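Local coordinates for protein nucleoside-diphosphate-sugar pyrophosphorylase (Vibrio cholerae, PDB 4EVW) that probably transfers a nucleotidyl group from a nucleoside triphosphate to a sugar phosphate, making a nucleotide-sugar with release of pyrophosphate, at residues K148-H151 with A152-K156; N210-Q214 with K215-I219. The protein carries 1 engineered substitution. All blocks are in the same frame, centred on the assembly; numbering follows the deposited sequence.

Interaction 1. Residues K148-H151 with A152-K156; sequences KPEH and AGSTK
Glu150 and Lys156 meet at the mouth of a hairpin loop, where Glu150 N donates to Lys156 O (3.2 Å, N-H...O 141°). Pro149 CA adds a CA-H...O contact to the same carbonyl. The side chains of Glu150 and Lys156 cross at a slant: Glu150 holds CG anti to its own N (chi1 -164°) and extends, laying OE2 against the aliphatic chain of Lys156, 3.6 Å from CD. The charged ends do not pair, Glu150 OE1 and Lys156 NZ being 5.6 Å apart. At the far end, a type II turn from His151 to Ser154 is closed by Ser154 N to His151 O (3.2 Å), with Gly153 at the positive-phi position. The imidazole bends back on this turn: His151 ND1 donates in its ring plane, nearly straight (169°), to Ala152 O at 3.2 Å, though it stands above that carbonyl's plane. Ser154 OG accepts from Lys156 N (3.1 Å), an ST turn that links the tight turn to the mouth. Inside the loop a water 2.6 Å from Glu150 N shares its one N-H with Lys156 O. Backbone groups, the His151 and Ser154 side chains and water thus shape the loop; opposite charges probably add only diffuse attraction.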
loop_
_atom_site.group_PDB
_atom_site.type_symbol
_atom_site.label_atom_id
_atom_site.label_comp_id
_atom_site.label_asym_id
_atom_site.label_seq_id
_atom_site.Cartn_x
_atom_site.Cartn_y
_atom_site.Cartn_z
ATOM N N LYS A 148 -13.610 8.986 6.017
ATOM C CA LYS A 148 -14.628 9.969 6.373
ATOM C C LYS A 148 -14.048 11.056 7.274
ATOM O O LYS A 148 -13.478 10.770 8.326
ATOM C CB LYS A 148 -15.800 9.276 7.073
ATOM C CG LYS A 148 -16.967 10.193 7.423
ATOM C CD LYS A 148 -18.081 9.409 8.111
ATOM C CE LYS A 148 -19.254 10.301 8.501
ATOM N NZ LYS A 148 -20.229 9.580 9.373
ATOM N N PRO A 149 -14.183 12.326 6.867
ATOM C CA PRO A 149 -13.665 13.455 7.647
ATOM C C PRO A 149 -14.555 13.817 8.835
ATOM O O PRO A 149 -15.750 13.512 8.841
ATOM C CB PRO A 149 -13.591 14.574 6.613
ATOM C CG PRO A 149 -14.792 14.297 5.760
ATOM C CD PRO A 149 -14.762 12.784 5.590
ATOM N N GLU A 150 -13.962 14.461 9.839
ATOM C CA GLU A 150 -14.687 14.884 11.034
ATOM C C GLU A 150 -15.522 16.116 10.670
ATOM O O GLU A 150 -16.734 16.128 10.866
ATOM C CB GLU A 150 -13.695 15.217 12.150
ATOM C CG GLU A 150 -14.302 15.304 13.537
ATOM C CD GLU A 150 -13.256 15.581 14.599
ATOM O OE1 GLU A 150 -13.318 14.950 15.676
ATOM O OE2 GLU A 150 -12.373 16.432 14.357
ATOM N N HIS A 151 -14.862 17.152 10.155
ATOM C CA HIS A 151 -15.537 18.373 9.705
ATOM C C HIS A 151 -14.581 19.268 8.926
ATOM O O HIS A 151 -13.368 19.057 8.941
ATOM C CB HIS A 151 -16.183 19.147 10.871
ATOM C CG HIS A 151 -15.249 19.475 11.996
ATOM N ND1 HIS A 151 -14.193 20.350 11.863
ATOM C CD2 HIS A 151 -15.233 19.057 13.284
ATOM C CE1 HIS A 151 -13.564 20.456 13.021
ATOM N NE2 HIS A 151 -14.175 19.682 13.899
ATOM N N ALA A 152 -15.133 20.250 8.221
ATOM C CA ALA A 152 -14.324 21.158 7.415
ATOM C C ALA A 152 -13.223 21.830 8.229
ATOM O O ALA A 152 -13.447 22.259 9.360
ATOM C CB ALA A 152 -15.217 22.214 6.765
ATOM N N GLY A 153 -12.030 21.910 7.649
ATOM C CA GLY A 153 -10.924 22.552 8.335
ATOM C C GLY A 153 -10.095 21.629 9.206
ATOM O O GLY A 153 -9.084 22.044 9.769
ATOM N N SER A 154 -10.532 20.381 9.339
ATOM C CA SER A 154 -9.802 19.396 10.130
ATOM C C SER A 154 -9.452 18.254 9.197
ATOM O O SER A 154 -10.243 17.904 8.326
ATOM C CB SER A 154 -10.664 18.860 11.274
ATOM O OG SER A 154 -10.050 17.735 11.889
ATOM N N THR A 155 -8.270 17.676 9.365
ATOM C CA THR A 155 -7.881 16.563 8.516
ATOM C C THR A 155 -8.054 15.261 9.280
ATOM O O THR A 155 -7.581 14.211 8.853
ATOM C CB THR A 155 -6.416 16.687 8.048
ATOM O OG1 THR A 155 -5.569 16.911 9.177
ATOM C CG2 THR A 155 -6.269 17.828 7.059
ATOM N N LYS A 156 -8.746 15.336 10.412
ATOM C CA LYS A 156 -8.968 14.155 11.233
ATOM C C LYS A 156 -9.922 13.185 10.533
ATOM O O LYS A 156 -10.872 13.606 9.872
ATOM C CB LYS A 156 -9.539 14.575 12.589
ATOM C CG LYS A 156 -9.103 13.699 13.751
ATOM C CD LYS A 156 -9.557 14.287 15.084
ATOM C CE LYS A 156 -9.641 13.213 16.162
ATOM N NZ LYS A 156 -8.354 12.484 16.356
HETATM O O HOH W 1 -11.996 16.188 9.446
#

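Interaction 2. Residues N210-Q214 with K215-I219. Engineered in segment 210-214: Glu211 (natural residue Leu).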
loop_
_atom_site.group_PDB
_atom_site.type_symbol
_atom_site.label_atom_id
_atom_site.label_comp_id
_atom_site.label_asym_id
_atom_site.label_seq_id
_atom_site.Cartn_x
_atom_site.Cartn_y
_atom_site.Cartn_z
ATOM N N ASN A 210 -9.973 1.777 11.528
ATOM C CA ASN A 210 -11.109 1.866 12.443
ATOM C C ASN A 210 -10.737 1.339 13.822
ATOM O O ASN A 210 -11.224 1.843 14.831
ATOM C CB ASN A 210 -12.320 1.113 11.887
ATOM C CG ASN A 210 -12.906 1.797 10.674
ATOM O OD1 ASN A 210 -13.093 3.011 10.673
ATOM N ND2 ASN A 210 -13.199 1.026 9.636
ATOM N N GLU A 211 -9.860 0.338 13.865
ATOM C CA GLU A 211 -9.424 -0.217 15.144
ATOM C C GLU A 211 -8.590 0.837 15.877
ATOM O O GLU A 211 -8.705 1.010 17.093
ATOM C CB GLU A 211 -8.581 -1.484 14.923
ATOM C CG GLU A 211 -9.285 -2.622 14.170
ATOM C CD GLU A 211 -10.393 -3.286 14.980
ATOM O OE1 GLU A 211 -10.477 -3.034 16.201
ATOM O OE2 GLU A 211 -11.174 -4.070 14.397
ATOM N N LEU A 212 -7.750 1.551 15.132
ATOM C CA LEU A 212 -6.905 2.583 15.727
ATOM C C LEU A 212 -7.721 3.798 16.174
ATOM O O LEU A 212 -7.477 4.368 17.240
ATOM C CB LEU A 212 -5.819 3.015 14.730
ATOM C CG LEU A 212 -4.847 1.910 14.292
ATOM C CD1 LEU A 212 -3.744 2.506 13.434
ATOM C CD2 LEU A 212 -4.246 1.233 15.517
ATOM N N ILE A 213 -8.684 4.199 15.353
ATOM C CA ILE A 213 -9.536 5.335 15.684
ATOM C C ILE A 213 -10.356 5.024 16.939
ATOM O O ILE A 213 -10.512 5.874 17.812
ATOM C CB ILE A 213 -10.470 5.675 14.497
ATOM C CG1 ILE A 213 -9.633 6.217 13.335
ATOM C CG2 ILE A 213 -11.528 6.701 14.915
ATOM C CD1 ILE A 213 -10.394 6.358 12.035
ATOM N N GLN A 214 -10.865 3.802 17.040
ATOM C CA GLN A 214 -11.647 3.423 18.213
ATOM C C GLN A 214 -10.807 3.485 19.480
ATOM O O GLN A 214 -11.313 3.824 20.550
ATOM C CB GLN A 214 -12.219 2.017 18.039
ATOM C CG GLN A 214 -13.498 1.979 17.227
ATOM C CD GLN A 214 -13.885 0.574 16.838
ATOM O OE1 GLN A 214 -13.676 -0.367 17.601
ATOM N NE2 GLN A 214 -14.466 0.422 15.650
ATOM N N LYS A 215 -9.522 3.157 19.362
ATOM C CA LYS A 215 -8.631 3.192 20.516
ATOM C C LYS A 215 -8.175 4.602 20.851
ATOM O O LYS A 215 -7.391 4.806 21.772
ATOM C CB LYS A 215 -7.418 2.288 20.288
ATOM C CG LYS A 215 -7.716 0.820 20.545
ATOM C CD LYS A 215 -6.500 -0.058 20.301
ATOM C CE LYS A 215 -6.124 -0.093 18.829
ATOM N NZ LYS A 215 -6.218 -1.471 18.269
ATOM N N GLY A 216 -8.667 5.575 20.095
ATOM C CA GLY A 216 -8.316 6.954 20.368
ATOM C C GLY A 216 -7.062 7.492 19.712
ATOM O O GLY A 216 -6.610 8.580 20.067
ATOM N N LEU A 217 -6.486 6.754 18.767
ATOM C CA LEU A 217 -5.291 7.250 18.104
ATOM C C LEU A 217 -5.687 8.377 17.168
ATOM O O LEU A 217 -6.829 8.451 16.709
ATOM C CB LEU A 217 -4.571 6.137 17.339
ATOM C CG LEU A 217 -4.047 4.985 18.205
ATOM C CD1 LEU A 217 -2.983 4.221 17.417
ATOM C CD2 LEU A 217 -3.453 5.519 19.499
ATOM N N ASN A 218 -4.727 9.250 16.897
ATOM C CA ASN A 218 -4.931 10.427 16.068
ATOM C C ASN A 218 -4.681 10.145 14.588
ATOM O O ASN A 218 -3.562 10.278 14.102
ATOM C CB ASN A 218 -4.001 11.527 16.588
ATOM C CG ASN A 218 -4.289 12.877 15.981
ATOM O OD1 ASN A 218 -5.391 13.132 15.500
ATOM N ND2 ASN A 218 -3.301 13.763 16.022
ATOM N N ILE A 219 -5.738 9.773 13.872
ATOM C CA ILE A 219 -5.624 9.442 12.455
ATOM C C ILE A 219 -6.114 10.565 11.544
ATOM O O ILE A 219 -7.202 11.108 11.733
ATOM C CB ILE A 219 -6.420 8.151 12.139
ATOM C CG1 ILE A 219 -5.953 7.011 13.060
ATOM C CG2 ILE A 219 -6.257 7.782 10.669
ATOM C CD1 ILE A 219 -4.457 6.684 12.965
HETATM O O HOH W 2 -9.366 -1.675 18.247
HETATM O O HOH W 3 -9.469 8.549 17.457
#
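A Schellman motif ends helix 208-214 and turns the chain toward strand 219-223. Gly216, at positive phi (88°), is the first residue to leave helical geometry; its N donates to Ile213 O at 3.0 Å from well above the carbonyl plane. Leu217 N reaches back to Leu212 O (3.0 Å, N-H...O 156°), completing the pair of bonds that defines the cap. Lys215 N keeps the helical bond to Glu211 O (3.2 Å) and adds a weak one to Leu212 O. Beneath the polar cap lies an apolar seam. The isobutyl groups of Leu212 and Leu217 meet obliquely, CD2 of the first 3.8 Å from CD1 of the second, and helix 180-191 packs against both residues. Ile213 and Ile219 cross at about a right angle, with their CG1 atoms 3.8 Å apart. On the outer side Lys215 bends at chi3 (-68°), which folds its chain back over the carbonyl of Glu211, CE coming 3.3 Å from that O. A water there donates to both O and OE1 of the engineered Glu211 and accepts from Lys215 NZ, joining two groups whose charged atoms, OE1 and NZ, are 5.0 Å apart. A second water donates to Ile213 O and Leu217 O, bridging the last helical turn to the departing chain. Backbone capping by a glycine, paired with a hydrophobic contact between the residue after it and one near the helix end, here Leu217 and Leu212, is typical of a Schellman C-cap, here at a helix-to-strand connection.

In the fold
Both contacts are local turns with glycine at positive phi, but they stand in different settings. Interaction 1 is a surface hairpin loop between strands 146-149 and 157-161, with no buried residue among those touching, and backbone bonds, two polar side chains and water shape it. Interaction 2 is partly buried: its polar cap sits above leucine and isoleucine side chains. They join directly where Lys156 NZ probably hydrogen-bonds Asn218 OD1 (3.2 Å) and Lys156 CG packs on Ile219 O. Further backbone bonds, Thr155 with Tyr221 and Ile219 with Val157, tie the hairpin to the start of strand 219-223. The helix end and the hairpin thus converge on one strand of the large mixed sheet.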